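Local coordinates for benzoate 1,2-dioxygenase beta subunit (Burkholderia mallei ATCC 23344, PDB 3E99), which forms the small subunit of the Rieske-type enzyme that dihydroxylates benzoate, and probably serves to hold the oxygenase together rather than to carry its metal centres, at the interface of chains A and B. Coordinates in Å, arbitrary orientation; residue numbers count along the deposited sequence, not the author numbering. Chains: chain A/B, Benzoate 1,2-dioxygenase beta subunit.

Contact 1: the interface of chains A and B. Residues chain A 91-94; chain B 95-96, 112-113.
Two direct hydrogen bonds join A:His92 and A:Ile94 to side-chain amides of chain B, and both use main-chain atoms of strand 89-103 in chain A. B:Asn112 ND2 gives its hydrogen to A:His92 O at 2.8 Å; the acceptor lies close to the amide plane of B:Asn112, and the donor sits in the carbonyl plane. The second runs the other way: A:Ile94 N donates to B:Asn96 OD1 at 2.9 Å, nearly straight at 170° and on a lone pair of the amide oxygen. B:Asn96 reaches it with CG anti to the carbonyl carbon (chi1 -67°).

Water extends the link at either end. Water 1 bridges A:Ser91 OG (2.6 Å) and A:Asn93 OD1 to B:Trp113 O at 2.9 Å. Water 2 joins A:Ile94 O to B:Asn96 N, the latter at 2.9 Å.

Van der Waals contact is slight: the amide oxygen A:Asn93 OD1 rests 3.7 Å from the methyl B:Ala95 CB, while the A:Asn93 and B:Asn112 amide planes stand 74° apart. Because chain B reads backbone atoms of chain A, the patch probably helps to set the register between neighbouring subunits, as expected for the trimeric beta-subunit core of this family.

Contact 2: the interface of chains A and B. Residues chain A 89, 91, 116-118, 123; chain B 127, 152.
The sheet face built by strands 89-103, 106-119 and 122-135 of chain A receives an aromatic plug, B:Phe127 from strand 122-135 of chain B, with B:Asn152 from a loop beside it. B:Phe127 hides 77 Å² against chain A. A:Leu116 covers one face of its ring, with CB over the centre at 3.6 Å from the centroid, and the leucine methyl CD1 lies 3.7 Å from B:Phe127 CB, at the base of the ring. Around the rim, and off the ring plane, A:Ser91 CB is 3.6 Å from B:Phe127 CD2, and A:Tyr118 CB meets the far carbon CZ. The A:Val123 and B:Phe127 side chains come from opposite directions, CG1 of the valine 3.8 Å from B:Phe127 CE1.

B:Asn152 meets A:Tyr118 with CA and CB. Its CA stands over the face of the A:Tyr118 ring, 3.8 Å from the centroid, and its CB is 3.6 Å from A:Tyr118 CD1, while the amide plane is turned 74° from that ring. A:Tyr118 CG is anti to the backbone N (chi1 175°), which lays the ring under this CA.

Within chain B the two residues are tied together, which probably helps the loop to position the plug: B:Phe127 N donates to B:Asn152 OD1 at 3.1 Å, the donor tilted 32° from the carbonyl plane.

Contact 3: the interface of chains A and B. Residues chain A 12, 15-16, 18-19; chain B 96-98.
Helix 7-22 of chain A, regular at A:Tyr15, faces strand 89-103 of chain B, where the positive phi of B:Asn96 (59°) gives way to extended B:Val97 and B:Glu98. A:Tyr15 lies flat against this stretch: B:Asn96 CA sits over the ring centre, 3.4 Å from the centroid, and the B:Asn96 amide is inclined to the ring by 17°. The ring carbon A:Tyr15 CD2 comes 3.4 Å from B:Val97 O, while A:Tyr15 CB packs on B:Glu98 CG.

Charge pairing lies one helical turn further along. A:Arg19 meets B:Glu98 side-on, in a salt bridge with two hydrogen bonds: NE to OE2 at 2.9 Å and NH2 to OE1 at 3.0 Å. Both carboxylate oxygens use syn lone pairs, and the guanidinium and carboxylate planes are 20° apart. The arginine chain, extended through chi2, bends at chi3 and so turns the NE edge toward the acid. The two-nitrogen grip would probably favour a charged carboxylate.

Two waters complete the link to helix carbonyls. Water 4 joins A:Ala12 O to B:Glu98 OE1, at 2.7 Å from each. Water 3 is bonded nearly straight to B:Asn96 ND2, at 2.9 Å, and lies 2.7 Å from A:Tyr15 O.

Contact 1: the interface of chains A and B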
loop_
_atom_site.group_PDB
_atom_site.type_symbol
_atom_site.label_atom_id
_atom_site.label_comp_id
_atom_site.label_asym_id
_atom_site.label_seq_id
_atom_site.Cartn_x
_atom_site.Cartn_y
_atom_site.Cartn_z
ATOM N N SER A 91 9.790 -5.911 -4.205
ATOM C CA SER A 91 9.018 -5.587 -3.006
ATOM C C SER A 91 7.548 -5.560 -3.386
ATOM O O SER A 91 7.098 -4.681 -4.113
ATOM C CB SER A 91 9.414 -4.250 -2.417
ATOM O OG SER A 91 8.816 -4.063 -1.132
ATOM N N HIS A 92 6.818 -6.580 -2.933
ATOM C CA HIS A 92 5.375 -6.671 -3.117
ATOM C C HIS A 92 4.644 -5.799 -2.099
ATOM O O HIS A 92 5.072 -5.685 -0.938
ATOM C CB HIS A 92 4.893 -8.120 -2.948
ATOM C CG HIS A 92 5.238 -9.004 -4.097
ATOM N ND1 HIS A 92 6.540 -9.276 -4.461
ATOM C CD2 HIS A 92 4.448 -9.672 -4.975
ATOM C CE1 HIS A 92 6.529 -10.045 -5.531
ATOM N NE2 HIS A 92 5.277 -10.315 -5.849
ATOM N N ASN A 93 3.519 -5.219 -2.553
ATOM C CA ASN A 93 2.687 -4.327 -1.748
ATOM C C ASN A 93 1.249 -4.659 -2.043
ATOM O O ASN A 93 0.745 -4.365 -3.134
ATOM C CB ASN A 93 2.958 -2.857 -2.064
ATOM C CG ASN A 93 4.428 -2.453 -1.824
ATOM O OD1 ASN A 93 4.842 -2.068 -0.700
ATOM N ND2 ASN A 93 5.212 -2.473 -2.906
ATOM N N ILE A 94 0.611 -5.340 -1.102
ATOM C CA ILE A 94 -0.735 -5.903 -1.292
ATOM C C ILE A 94 -1.680 -4.943 -0.603
ATOM O O ILE A 94 -1.509 -4.675 0.602
ATOM C CB ILE A 94 -0.847 -7.303 -0.638
ATOM C CG1 ILE A 94 0.187 -8.329 -1.200
ATOM C CG2 ILE A 94 -2.328 -7.861 -0.693
ATOM C CD1 ILE A 94 0.122 -8.499 -2.635
ATOM N N ALA B 95 3.015 -1.417 4.232
ATOM C CA ALA B 95 2.299 -2.561 3.633
ATOM C C ALA B 95 2.825 -3.881 4.199
ATOM O O ALA B 95 3.961 -4.000 4.657
ATOM C CB ALA B 95 2.505 -2.563 2.096
ATOM N N ASN B 96 1.983 -4.883 4.140
ATOM C CA ASN B 96 2.390 -6.267 4.345
ATOM C C ASN B 96 3.008 -6.458 5.726
ATOM O O ASN B 96 4.049 -7.101 5.904
ATOM C CB ASN B 96 3.358 -6.733 3.233
ATOM C CG ASN B 96 2.719 -6.838 1.842
ATOM O OD1 ASN B 96 1.858 -6.057 1.448
ATOM N ND2 ASN B 96 3.214 -7.796 1.056
ATOM N N ASN B 112 6.795 -3.995 4.513
ATOM C CA ASN B 112 7.354 -3.349 3.318
ATOM C C ASN B 112 6.876 -1.915 3.298
ATOM O O ASN B 112 5.851 -1.579 3.901
ATOM C CB ASN B 112 6.897 -4.091 2.049
ATOM C CG ASN B 112 7.466 -5.488 1.967
ATOM O OD1 ASN B 112 8.410 -5.805 2.702
ATOM N ND2 ASN B 112 6.915 -6.330 1.074
ATOM N N TRP B 113 7.564 -1.057 2.574
ATOM C CA TRP B 113 7.169 0.330 2.551
ATOM C C TRP B 113 7.647 0.961 1.255
ATOM O O TRP B 113 8.488 0.421 0.513
ATOM C CB TRP B 113 7.732 1.063 3.807
ATOM C CG TRP B 113 9.197 0.911 3.888
ATOM C CD1 TRP B 113 9.885 -0.026 4.640
ATOM C CD2 TRP B 113 10.191 1.687 3.220
ATOM N NE1 TRP B 113 11.211 0.125 4.466
ATOM C CE2 TRP B 113 11.447 1.166 3.611
ATOM C CE3 TRP B 113 10.161 2.793 2.351
ATOM C CZ2 TRP B 113 12.636 1.664 3.135
ATOM C CZ3 TRP B 113 11.336 3.301 1.906
ATOM C CH2 TRP B 113 12.576 2.743 2.296
HETATM O O HOH W 1 7.478 -1.815 -0.991
HETATM O O HOH W 2 -0.646 -4.261 3.030
#

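Contact 2: the interface of chains A and B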
loop_
_atom_site.group_PDB
_atom_site.type_symbol
_atom_site.label_atom_id
_atom_site.label_comp_id
_atom_site.label_asym_id
_atom_site.label_seq_id
_atom_site.Cartn_x
_atom_site.Cartn_y
_atom_site.Cartn_z
ATOM N N ARG A 89 16.047 -6.804 -6.837
ATOM C CA ARG A 89 15.360 -6.772 -5.545
ATOM C C ARG A 89 13.922 -6.387 -5.789
ATOM O O ARG A 89 13.666 -5.426 -6.488
ATOM C CB ARG A 89 16.018 -5.775 -4.613
ATOM C CG ARG A 89 17.520 -6.066 -4.406
ATOM C CD ARG A 89 18.183 -4.942 -3.725
ATOM N NE ARG A 89 19.630 -5.069 -3.810
ATOM C CZ ARG A 89 20.488 -4.057 -3.770
ATOM N NH1 ARG A 89 20.056 -2.814 -3.658
ATOM N NH2 ARG A 89 21.800 -4.294 -3.843
ATOM N N SER A 91 9.790 -5.911 -4.205
ATOM C CA SER A 91 9.018 -5.587 -3.006
ATOM C C SER A 91 7.548 -5.560 -3.386
ATOM O O SER A 91 7.098 -4.681 -4.113
ATOM C CB SER A 91 9.414 -4.250 -2.417
ATOM O OG SER A 91 8.816 -4.063 -1.132
ATOM N N LEU A 116 7.422 -3.274 -6.778
ATOM C CA LEU A 116 8.504 -2.420 -7.181
ATOM C C LEU A 116 9.735 -3.335 -7.363
ATOM O O LEU A 116 9.892 -4.294 -6.643
ATOM C CB LEU A 116 8.704 -1.366 -6.102
ATOM C CG LEU A 116 7.697 -0.216 -6.160
ATOM C CD1 LEU A 116 7.558 0.447 -4.806
ATOM C CD2 LEU A 116 8.058 0.796 -7.272
ATOM N N SER A 117 10.581 -3.061 -8.344
ATOM C CA SER A 117 11.648 -3.963 -8.659
ATOM C C SER A 117 12.851 -3.115 -8.977
ATOM O O SER A 117 12.723 -2.009 -9.527
ATOM C CB SER A 117 11.199 -4.829 -9.847
ATOM O OG SER A 117 12.143 -5.800 -10.182
ATOM N N TYR A 118 14.012 -3.544 -8.529
ATOM C CA TYR A 118 15.195 -2.728 -8.741
ATOM C C TYR A 118 16.355 -3.622 -9.021
ATOM O O TYR A 118 16.565 -4.587 -8.316
ATOM C CB TYR A 118 15.510 -1.861 -7.514
ATOM C CG TYR A 118 16.791 -1.084 -7.636
ATOM C CD1 TYR A 118 16.825 0.118 -8.315
ATOM C CD2 TYR A 118 17.974 -1.567 -7.088
ATOM C CE1 TYR A 118 17.994 0.830 -8.431
ATOM C CE2 TYR A 118 19.149 -0.865 -7.223
ATOM C CZ TYR A 118 19.156 0.322 -7.879
ATOM O OH TYR A 118 20.357 1.019 -7.979
ATOM N N VAL A 123 14.419 1.500 -11.426
ATOM C CA VAL A 123 13.253 0.911 -10.744
ATOM C C VAL A 123 12.157 0.643 -11.786
ATOM O O VAL A 123 11.867 1.510 -12.625
ATOM C CB VAL A 123 12.655 1.838 -9.667
ATOM C CG1 VAL A 123 11.401 1.195 -9.029
ATOM C CG2 VAL A 123 13.693 2.176 -8.599
ATOM N N PHE B 127 11.880 2.482 -1.577
ATOM C CA PHE B 127 11.118 1.338 -1.139
ATOM C C PHE B 127 12.000 0.280 -0.536
ATOM O O PHE B 127 13.194 0.256 -0.771
ATOM C CB PHE B 127 10.286 0.787 -2.267
ATOM C CG PHE B 127 11.080 0.081 -3.353
ATOM C CD1 PHE B 127 11.564 0.797 -4.438
ATOM C CD2 PHE B 127 11.281 -1.281 -3.317
ATOM C CE1 PHE B 127 12.263 0.165 -5.448
ATOM C CE2 PHE B 127 11.985 -1.918 -4.340
ATOM C CZ PHE B 127 12.481 -1.164 -5.386
ATOM N N ASN B 152 16.146 0.206 -3.352
ATOM C CA ASN B 152 16.624 0.958 -4.499
ATOM C C ASN B 152 17.683 1.924 -4.020
ATOM O O ASN B 152 17.457 3.114 -3.881
ATOM C CB ASN B 152 15.485 1.628 -5.294
ATOM C CG ASN B 152 14.719 2.662 -4.498
ATOM O OD1 ASN B 152 14.390 2.482 -3.317
ATOM N ND2 ASN B 152 14.440 3.749 -5.139
#

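Contact 3: the interface of chains A and B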
loop_
_atom_site.group_PDB
_atom_site.type_symbol
_atom_site.label_atom_id
_atom_site.label_comp_id
_atom_site.label_asym_id
_atom_site.label_seq_id
_atom_site.Cartn_x
_atom_site.Cartn_y
_atom_site.Cartn_z
ATOM N N ALA A 12 -2.415 -12.269 6.359
ATOM C CA ALA A 12 -1.175 -12.815 6.880
ATOM C C ALA A 12 -0.586 -13.761 5.857
ATOM O O ALA A 12 0.619 -13.737 5.572
ATOM C CB ALA A 12 -1.407 -13.520 8.237
ATOM N N TYR A 15 0.709 -11.870 2.764
ATOM C CA TYR A 15 1.957 -11.206 3.036
ATOM C C TYR A 15 3.085 -12.235 3.008
ATOM O O TYR A 15 4.133 -11.964 2.484
ATOM C CB TYR A 15 1.941 -10.455 4.370
ATOM C CG TYR A 15 0.833 -9.391 4.481
ATOM C CD1 TYR A 15 0.155 -8.906 3.353
ATOM C CD2 TYR A 15 0.450 -8.920 5.706
ATOM C CE1 TYR A 15 -0.829 -7.940 3.449
ATOM C CE2 TYR A 15 -0.553 -7.969 5.837
ATOM C CZ TYR A 15 -1.195 -7.486 4.703
ATOM O OH TYR A 15 -2.186 -6.555 4.881
ATOM N N ARG A 16 2.862 -13.412 3.599
ATOM C CA ARG A 16 3.878 -14.452 3.614
ATOM C C ARG A 16 4.189 -14.934 2.201
ATOM O O ARG A 16 5.350 -15.018 1.815
ATOM C CB ARG A 16 3.422 -15.650 4.466
ATOM C CG ARG A 16 4.399 -16.797 4.403
ATOM C CD ARG A 16 4.299 -17.781 5.564
ATOM N NE ARG A 16 5.453 -18.672 5.453
ATOM C CZ ARG A 16 5.466 -19.835 4.820
ATOM N NH1 ARG A 16 4.359 -20.347 4.285
ATOM N NH2 ARG A 16 6.596 -20.506 4.757
ATOM N N SER A 18 3.844 -13.543 -0.730
ATOM C CA SER A 18 4.591 -12.530 -1.482
ATOM C C SER A 18 6.000 -12.300 -0.913
ATOM O O SER A 18 6.943 -12.076 -1.684
ATOM C CB SER A 18 3.769 -11.221 -1.618
ATOM O OG SER A 18 3.415 -10.721 -0.363
ATOM N N ARG A 19 6.171 -12.391 0.409
ATOM C CA ARG A 19 7.492 -12.334 1.023
ATOM C C ARG A 19 8.410 -13.446 0.518
ATOM O O ARG A 19 9.623 -13.232 0.300
ATOM C CB ARG A 19 7.422 -12.398 2.565
ATOM C CG ARG A 19 8.788 -12.512 3.242
ATOM C CD ARG A 19 8.704 -12.243 4.707
ATOM N NE ARG A 19 7.629 -12.962 5.353
ATOM C CZ ARG A 19 7.650 -14.248 5.680
ATOM N NH1 ARG A 19 8.693 -15.000 5.416
ATOM N NH2 ARG A 19 6.630 -14.777 6.325
ATOM N N ASN B 96 1.983 -4.883 4.140
ATOM C CA ASN B 96 2.390 -6.267 4.345
ATOM C C ASN B 96 3.008 -6.458 5.726
ATOM O O ASN B 96 4.049 -7.101 5.904
ATOM C CB ASN B 96 3.358 -6.733 3.233
ATOM C CG ASN B 96 2.719 -6.838 1.842
ATOM O OD1 ASN B 96 1.858 -6.057 1.448
ATOM N ND2 ASN B 96 3.214 -7.796 1.056
ATOM N N VAL B 97 2.340 -5.895 6.707
ATOM C CA VAL B 97 2.833 -5.939 8.083
ATOM C C VAL B 97 2.621 -7.343 8.685
ATOM O O VAL B 97 1.524 -7.846 8.698
ATOM C CB VAL B 97 2.167 -4.913 8.987
ATOM C CG1 VAL B 97 2.816 -5.005 10.405
ATOM C CG2 VAL B 97 2.293 -3.467 8.395
ATOM N N GLU B 98 3.706 -7.934 9.169
ATOM C CA GLU B 98 3.700 -9.225 9.820
ATOM C C GLU B 98 4.318 -9.151 11.182
ATOM O O GLU B 98 5.426 -8.652 11.330
ATOM C CB GLU B 98 4.507 -10.210 9.023
ATOM C CG GLU B 98 3.883 -10.512 7.641
ATOM C CD GLU B 98 4.740 -11.475 6.907
ATOM O OE1 GLU B 98 4.667 -12.687 7.209
ATOM O OE2 GLU B 98 5.546 -11.023 6.106
HETATM O O HOH W 3 5.314 -9.526 2.190
HETATM O O HOH W 4 2.303 -13.886 7.706
#

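The three contacts form a continuous band along one A-B interface. Contact 1 is central: its C-alpha centre is about 7 Å from that of contact 3 and about 11 Å from that of contact 2, which are themselves about 16 Å apart. A:Ser91 is common to contacts 1 and 2, and B:Asn96 to contacts 1 and 3, so strand 89-103 serves in both chains. The character changes along the band, from apolar plug through backbone recognition to charged pairing. Different elements face each other across it, consistent with head-to-tail packing in the three-subunit deposited assembly.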